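Local coordinates for glyoxalase family protein (Bacillus cereus, PDB 1ZSW) that is of unknown function but binds a zinc ion and belongs to the glyoxalase/bleomycin resistance/dioxygenase superfamily, at residues His32-Val37 with Thr82-Phe87; Lys39-Asn44 with Tyr69-Gly74. All coordinates share one frame; numbering follows the deposited sequence.

Contact 1 of 2, residues His32-Val37 with Thr82-Phe87; sequences HHISMV and TELSFF. With ZN (zinc ion), chain B.
I34 bridges to the other strand through both of its backbone polar atoms: I34 N bonds to E83 O, and I34 O accepts S85 N at 2.9 Å. The parallel pattern continues with M36 N to S85 O and F87 N to M36 O. S35 therefore sits opposite S85, and their short side chains reach each other on the face that also carries H33. The two hydroxyls, S35 OG and S85 OG, lie 2.6 Å apart in a hydrogen bond whose donor could be either. H70 NE2 also hydrogen-bonds S85 OG, so two partners grip this buried oxygen.

This parallel pair joins the first and last strands of a βαβββ module, the repeating unit of the vicinal oxygen chelate fold, whose sheet supplies metal ligands. H33 binds zinc through NE2 at 2.1 Å; H246 and E294 supply further ligands. In H33, chi1 of 64° sets CG between the backbone N and the carbonyl carbon. The far nitrogen is fixed too: H33 ND1 donates to H32 ND1 at 2.8 Å in a nearly straight bond (174°), and H32 NE2 bonds T297 O. Second-shell H32 thus probably helps orient the metal ligand. The two histidines form a classic beta bulge opposite A248.

On the opposite face, apolar groups meet. M36, bent at both chi2 (71°) and chi3, folds its tip over one face of F86, with CE 3.9 Å from that ring's centroid in a CH-pi contact. Its sulfur stands farther off, above the same face, in a Met-aromatic contact, and M36 CB lies 3.4 Å from F86 CE1. A flexible, unbranched methionine suits this curled path. M36 CE also reaches L84 CB at 3.8 Å.

Contact 2 of 2, residues Lys39-Asn44 with Tyr69-Gly74; sequences KNANEN and YHLFYG
Y73 meets N44 at the edge of its phenol ring: N44 ND2 lies near the ring plane, 2.8 Å from Y73 OH and 3.3 Å from Y73 CE1. The amide is turned 62° against the ring. N44 reaches across because its CG stands anti to the backbone N (chi1 -179°), which carries the amide from the helix towards the strand. The Y69 ring is approached obliquely by the methyl of A41, whose CB is 4.4 Å from Y69 CD1; the phenol's polar end is engaged by A333 O.

Between the two tyrosines, L71 sends CD1 to within 3.9 Å of A41 CB. Alanine suits this first turn, since its single methyl lets the helix sit close to the branched leucine. Beyond the contact, I335 and M59 also pack on L71.

N40 starts the helix as its N-cap. Its OD1 accepts E43 N at 2.8 Å, in the carbonyl plane, satisfying an amide that has no earlier turn to bond. Alternating Y69, L71 and Y73 turn one sheet face towards A41 and N44, the helix-on-sheet packing of the βαβββ module in the vicinal oxygen chelate fold.

Overall arrangement
The centres of the two contacts lie 10 Å apart, within one βαβββ module and its mixed β-sheet. Along the chain, strand 31-38 leads into helix 41-51, and strand 69-74 comes before strand 83-88, so the segments of contact 2 both fall between those of contact 1. Strands 69-74 and 83-88 are antiparallel neighbours, joined by a probable hydrogen bond from F86 N to L71 O. The F86 ring touches both M36 and N44, linking the two contacts. Contact 2 packs the start of helix 41-51 on the β-sheet, while in contact 1 H33 of strand 31-38 joins H246 of adjacent strand 244-251 and E294 of strand 292-300 in the zinc site.

Contact 1 of 2, residues His32-Val37 with Thr82-Phe87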
loop_
_atom_site.group_PDB
_atom_site.type_symbol
_atom_site.label_atom_id
_atom_site.label_comp_id
_atom_site.label_asym_id
_atom_site.label_seq_id
_atom_site.Cartn_x
_atom_site.Cartn_y
_atom_site.Cartn_z
ATOM N N HIS A 32 5.445 -0.066 1.938
ATOM C CA HIS A 32 5.320 1.117 2.821
ATOM C C HIS A 32 3.863 1.544 2.957
ATOM O O HIS A 32 3.330 1.637 4.061
ATOM C CB HIS A 32 6.197 2.256 2.274
ATOM C CG HIS A 32 6.327 3.433 3.190
ATOM N ND1 HIS A 32 5.319 4.356 3.371
ATOM C CD2 HIS A 32 7.375 3.851 3.948
ATOM C CE1 HIS A 32 5.739 5.308 4.196
ATOM N NE2 HIS A 32 6.975 5.007 4.585
ATOM N N HIS A 33 3.215 1.788 1.822
ATOM C CA HIS A 33 1.792 2.109 1.809
ATOM C C HIS A 33 1.282 1.903 0.428
ATOM O O HIS A 33 2.073 1.637 -0.497
ATOM C CB HIS A 33 1.510 3.575 2.247
ATOM C CG HIS A 33 2.084 4.628 1.343
ATOM N ND1 HIS A 33 3.361 5.134 1.516
ATOM C CD2 HIS A 33 1.535 5.338 0.319
ATOM C CE1 HIS A 33 3.590 6.071 0.606
ATOM N NE2 HIS A 33 2.494 6.222 -0.126
ATOM N N ILE A 34 -0.036 2.014 0.276
ATOM C CA ILE A 34 -0.642 1.900 -1.052
ATOM C C ILE A 34 -1.747 2.934 -1.104
ATOM O O ILE A 34 -2.406 3.138 -0.084
ATOM C CB ILE A 34 -1.140 0.429 -1.296
ATOM C CG1 ILE A 34 -1.587 0.178 -2.745
ATOM C CG2 ILE A 34 -2.160 -0.024 -0.224
ATOM C CD1 ILE A 34 -1.505 -1.334 -3.109
ATOM N N SER A 35 -1.865 3.610 -2.236
ATOM C CA SER A 35 -2.771 4.771 -2.366
ATOM C C SER A 35 -3.768 4.576 -3.489
ATOM O O SER A 35 -3.377 4.101 -4.536
ATOM C CB SER A 35 -1.976 6.065 -2.599
ATOM O OG SER A 35 -1.219 6.288 -1.383
ATOM N N MET A 36 -5.006 5.023 -3.241
ATOM C CA MET A 36 -6.199 4.724 -4.068
ATOM C C MET A 36 -7.025 5.977 -4.251
ATOM O O MET A 36 -6.795 7.012 -3.616
ATOM C CB MET A 36 -7.069 3.704 -3.306
ATOM C CG MET A 36 -6.624 2.242 -3.376
ATOM S SD MET A 36 -5.132 1.859 -2.456
ATOM C CE MET A 36 -5.738 1.957 -0.776
ATOM N N VAL A 37 -7.991 5.896 -5.162
ATOM C CA VAL A 37 -8.944 6.972 -5.400
ATOM C C VAL A 37 -10.327 6.527 -4.946
ATOM O O VAL A 37 -10.762 5.421 -5.293
ATOM C CB VAL A 37 -8.962 7.287 -6.889
ATOM C CG1 VAL A 37 -10.089 8.303 -7.252
ATOM C CG2 VAL A 37 -7.597 7.850 -7.335
ATOM N N THR A 82 1.305 -0.663 6.942
ATOM C CA THR A 82 -0.076 -0.804 7.366
ATOM C C THR A 82 -0.998 0.202 6.689
ATOM O O THR A 82 -2.222 0.098 6.805
ATOM C CB THR A 82 -0.250 -0.660 8.931
ATOM O OG1 THR A 82 -0.102 0.720 9.318
ATOM C CG2 THR A 82 0.714 -1.550 9.673
ATOM N N GLU A 83 -0.401 1.150 5.948
ATOM C CA GLU A 83 -1.083 2.341 5.508
ATOM C C GLU A 83 -1.796 2.140 4.175
ATOM O O GLU A 83 -1.125 1.864 3.165
ATOM C CB GLU A 83 -0.033 3.450 5.284
ATOM C CG GLU A 83 0.864 3.733 6.498
ATOM C CD GLU A 83 2.045 4.639 6.161
ATOM O OE1 GLU A 83 1.998 5.326 5.111
ATOM O OE2 GLU A 83 3.028 4.640 6.933
ATOM N N LEU A 84 -3.128 2.315 4.178
ATOM C CA LEU A 84 -3.930 2.437 2.951
ATOM C C LEU A 84 -4.404 3.872 2.914
ATOM O O LEU A 84 -4.998 4.354 3.872
ATOM C CB LEU A 84 -5.150 1.504 2.960
ATOM C CG LEU A 84 -5.055 0.011 3.280
ATOM C CD1 LEU A 84 -6.169 -0.783 2.550
ATOM C CD2 LEU A 84 -3.707 -0.645 3.069
ATOM N N SER A 85 -4.119 4.558 1.823
ATOM C CA SER A 85 -4.574 5.951 1.752
ATOM C C SER A 85 -5.455 6.158 0.522
ATOM O O SER A 85 -5.356 5.397 -0.464
ATOM C CB SER A 85 -3.377 6.880 1.761
ATOM O OG SER A 85 -2.933 7.133 0.445
ATOM N N PHE A 86 -6.347 7.147 0.607
ATOM C CA PHE A 86 -7.329 7.417 -0.433
ATOM C C PHE A 86 -7.417 8.903 -0.685
ATOM O O PHE A 86 -7.491 9.668 0.274
ATOM C CB PHE A 86 -8.710 6.932 0.050
ATOM C CG PHE A 86 -8.816 5.445 0.169
ATOM C CD1 PHE A 86 -9.355 4.727 -0.903
ATOM C CD2 PHE A 86 -8.391 4.764 1.322
ATOM C CE1 PHE A 86 -9.432 3.365 -0.845
ATOM C CE2 PHE A 86 -8.505 3.320 1.391
ATOM C CZ PHE A 86 -9.040 2.667 0.298
ATOM N N PHE A 87 -7.413 9.284 -1.960
ATOM C CA PHE A 87 -7.679 10.677 -2.391
ATOM C C PHE A 87 -9.146 10.692 -2.727
ATOM O O PHE A 87 -9.605 9.853 -3.504
ATOM C CB PHE A 87 -6.859 10.982 -3.652
ATOM C CG PHE A 87 -5.382 10.963 -3.399
ATOM C CD1 PHE A 87 -4.613 9.842 -3.750
ATOM C CD2 PHE A 87 -4.768 12.049 -2.778
ATOM C CE1 PHE A 87 -3.236 9.822 -3.500
ATOM C CE2 PHE A 87 -3.392 12.030 -2.521
ATOM C CZ PHE A 87 -2.642 10.918 -2.890
HETATM ZN ZN ZN B . 2.389 7.575 -1.758
#

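Contact 2 of 2, residues Lys39-Asn44 with Tyr69-Gly74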
loop_
_atom_site.group_PDB
_atom_site.type_symbol
_atom_site.label_atom_id
_atom_site.label_comp_id
_atom_site.label_asym_id
_atom_site.label_seq_id
_atom_site.Cartn_x
_atom_site.Cartn_y
_atom_site.Cartn_z
ATOM N N LYS A 39 -14.514 8.110 -4.494
ATOM C CA LYS A 39 -15.425 9.176 -4.895
ATOM C C LYS A 39 -16.065 9.862 -3.686
ATOM O O LYS A 39 -16.558 11.008 -3.798
ATOM C CB LYS A 39 -16.538 8.560 -5.764
ATOM C CG LYS A 39 -17.314 9.597 -6.540
ATOM C CD LYS A 39 -18.360 8.930 -7.426
ATOM C CE LYS A 39 -19.269 9.981 -8.075
ATOM N NZ LYS A 39 -18.614 10.828 -9.120
ATOM N N ASN A 40 -16.091 9.182 -2.533
ATOM C CA ASN A 40 -16.903 9.639 -1.397
ATOM C C ASN A 40 -16.226 9.330 -0.081
ATOM O O ASN A 40 -16.186 8.196 0.323
ATOM C CB ASN A 40 -18.280 8.979 -1.444
ATOM C CG ASN A 40 -19.253 9.560 -0.413
ATOM O OD1 ASN A 40 -19.158 9.298 0.780
ATOM N ND2 ASN A 40 -20.187 10.368 -0.892
ATOM N N ALA A 41 -15.682 10.353 0.576
ATOM C CA ALA A 41 -14.964 10.177 1.833
ATOM C C ALA A 41 -15.832 9.633 2.957
ATOM O O ALA A 41 -15.348 8.832 3.742
ATOM C CB ALA A 41 -14.270 11.488 2.270
ATOM N N ASN A 42 -17.089 10.068 3.051
ATOM C CA ASN A 42 -17.978 9.537 4.104
ATOM C C ASN A 42 -18.120 8.016 4.028
ATOM O O ASN A 42 -17.980 7.326 5.036
ATOM C CB ASN A 42 -19.367 10.201 4.065
ATOM C CG ASN A 42 -19.322 11.694 4.400
ATOM O OD1 ASN A 42 -18.386 12.174 5.011
ATOM N ND2 ASN A 42 -20.345 12.426 3.977
ATOM N N GLU A 43 -18.348 7.491 2.826
ATOM C CA GLU A 43 -18.533 6.047 2.635
ATOM C C GLU A 43 -17.195 5.309 2.775
ATOM O O GLU A 43 -17.135 4.191 3.288
ATOM C CB GLU A 43 -19.181 5.775 1.274
ATOM C CG GLU A 43 -20.608 6.329 1.180
ATOM C CD GLU A 43 -21.126 6.431 -0.241
ATOM O OE1 GLU A 43 -20.330 6.292 -1.197
ATOM O OE2 GLU A 43 -22.346 6.674 -0.406
ATOM N N ASN A 44 -16.125 5.973 2.339
ATOM C CA ASN A 44 -14.785 5.402 2.433
ATOM C C ASN A 44 -14.361 5.259 3.886
ATOM O O ASN A 44 -13.923 4.201 4.318
ATOM C CB ASN A 44 -13.801 6.275 1.627
ATOM C CG ASN A 44 -12.392 5.720 1.658
ATOM O OD1 ASN A 44 -12.077 4.737 0.978
ATOM N ND2 ASN A 44 -11.541 6.346 2.440
ATOM N N TYR A 69 -9.378 15.885 -0.298
ATOM C CA TYR A 69 -9.045 15.102 0.902
ATOM C C TYR A 69 -8.073 13.987 0.557
ATOM O O TYR A 69 -8.137 13.390 -0.529
ATOM C CB TYR A 69 -10.278 14.450 1.519
ATOM C CG TYR A 69 -11.065 15.239 2.578
ATOM C CD1 TYR A 69 -12.412 15.520 2.397
ATOM C CD2 TYR A 69 -10.458 15.651 3.761
ATOM C CE1 TYR A 69 -13.142 16.207 3.371
ATOM C CE2 TYR A 69 -11.177 16.345 4.742
ATOM C CZ TYR A 69 -12.515 16.600 4.544
ATOM O OH TYR A 69 -13.223 17.289 5.515
ATOM N N HIS A 70 -7.185 13.714 1.502
ATOM C CA HIS A 70 -6.305 12.571 1.480
ATOM C C HIS A 70 -6.435 11.912 2.863
ATOM O O HIS A 70 -6.071 12.485 3.886
ATOM C CB HIS A 70 -4.852 12.981 1.145
ATOM C CG HIS A 70 -3.946 11.836 0.836
ATOM N ND1 HIS A 70 -2.571 11.971 0.759
ATOM C CD2 HIS A 70 -4.210 10.522 0.614
ATOM C CE1 HIS A 70 -2.034 10.797 0.465
ATOM N NE2 HIS A 70 -3.004 9.901 0.386
ATOM N N LEU A 71 -7.007 10.704 2.909
ATOM C CA LEU A 71 -7.256 10.015 4.163
ATOM C C LEU A 71 -6.379 8.766 4.300
ATOM O O LEU A 71 -6.238 7.990 3.331
ATOM C CB LEU A 71 -8.740 9.589 4.229
ATOM C CG LEU A 71 -9.810 10.613 3.834
ATOM C CD1 LEU A 71 -11.133 9.954 4.058
ATOM C CD2 LEU A 71 -9.703 11.879 4.696
ATOM N N PHE A 72 -5.672 8.612 5.431
ATOM C CA PHE A 72 -4.861 7.404 5.649
ATOM C C PHE A 72 -5.533 6.595 6.738
ATOM O O PHE A 72 -6.097 7.146 7.716
ATOM C CB PHE A 72 -3.425 7.689 6.169
ATOM C CG PHE A 72 -2.475 8.315 5.171
ATOM C CD1 PHE A 72 -2.565 9.668 4.863
ATOM C CD2 PHE A 72 -1.435 7.563 4.610
ATOM C CE1 PHE A 72 -1.659 10.263 3.982
ATOM C CE2 PHE A 72 -0.514 8.148 3.719
ATOM C CZ PHE A 72 -0.634 9.504 3.405
ATOM N N TYR A 73 -5.497 5.274 6.534
ATOM C CA TYR A 73 -5.892 4.260 7.529
ATOM C C TYR A 73 -4.727 3.309 7.769
ATOM O O TYR A 73 -3.930 3.029 6.866
ATOM C CB TYR A 73 -7.085 3.469 6.973
ATOM C CG TYR A 73 -8.244 4.354 6.532
ATOM C CD1 TYR A 73 -8.345 4.803 5.203
ATOM C CD2 TYR A 73 -9.219 4.803 7.466
ATOM C CE1 TYR A 73 -9.386 5.612 4.777
ATOM C CE2 TYR A 73 -10.270 5.647 7.044
ATOM C CZ TYR A 73 -10.337 6.036 5.699
ATOM O OH TYR A 73 -11.340 6.829 5.217
ATOM N N GLY A 74 -4.642 2.760 8.966
ATOM C CA GLY A 74 -3.601 1.800 9.268
ATOM C C GLY A 74 -3.723 1.305 10.677
ATOM O O GLY A 74 -4.809 1.225 11.212
#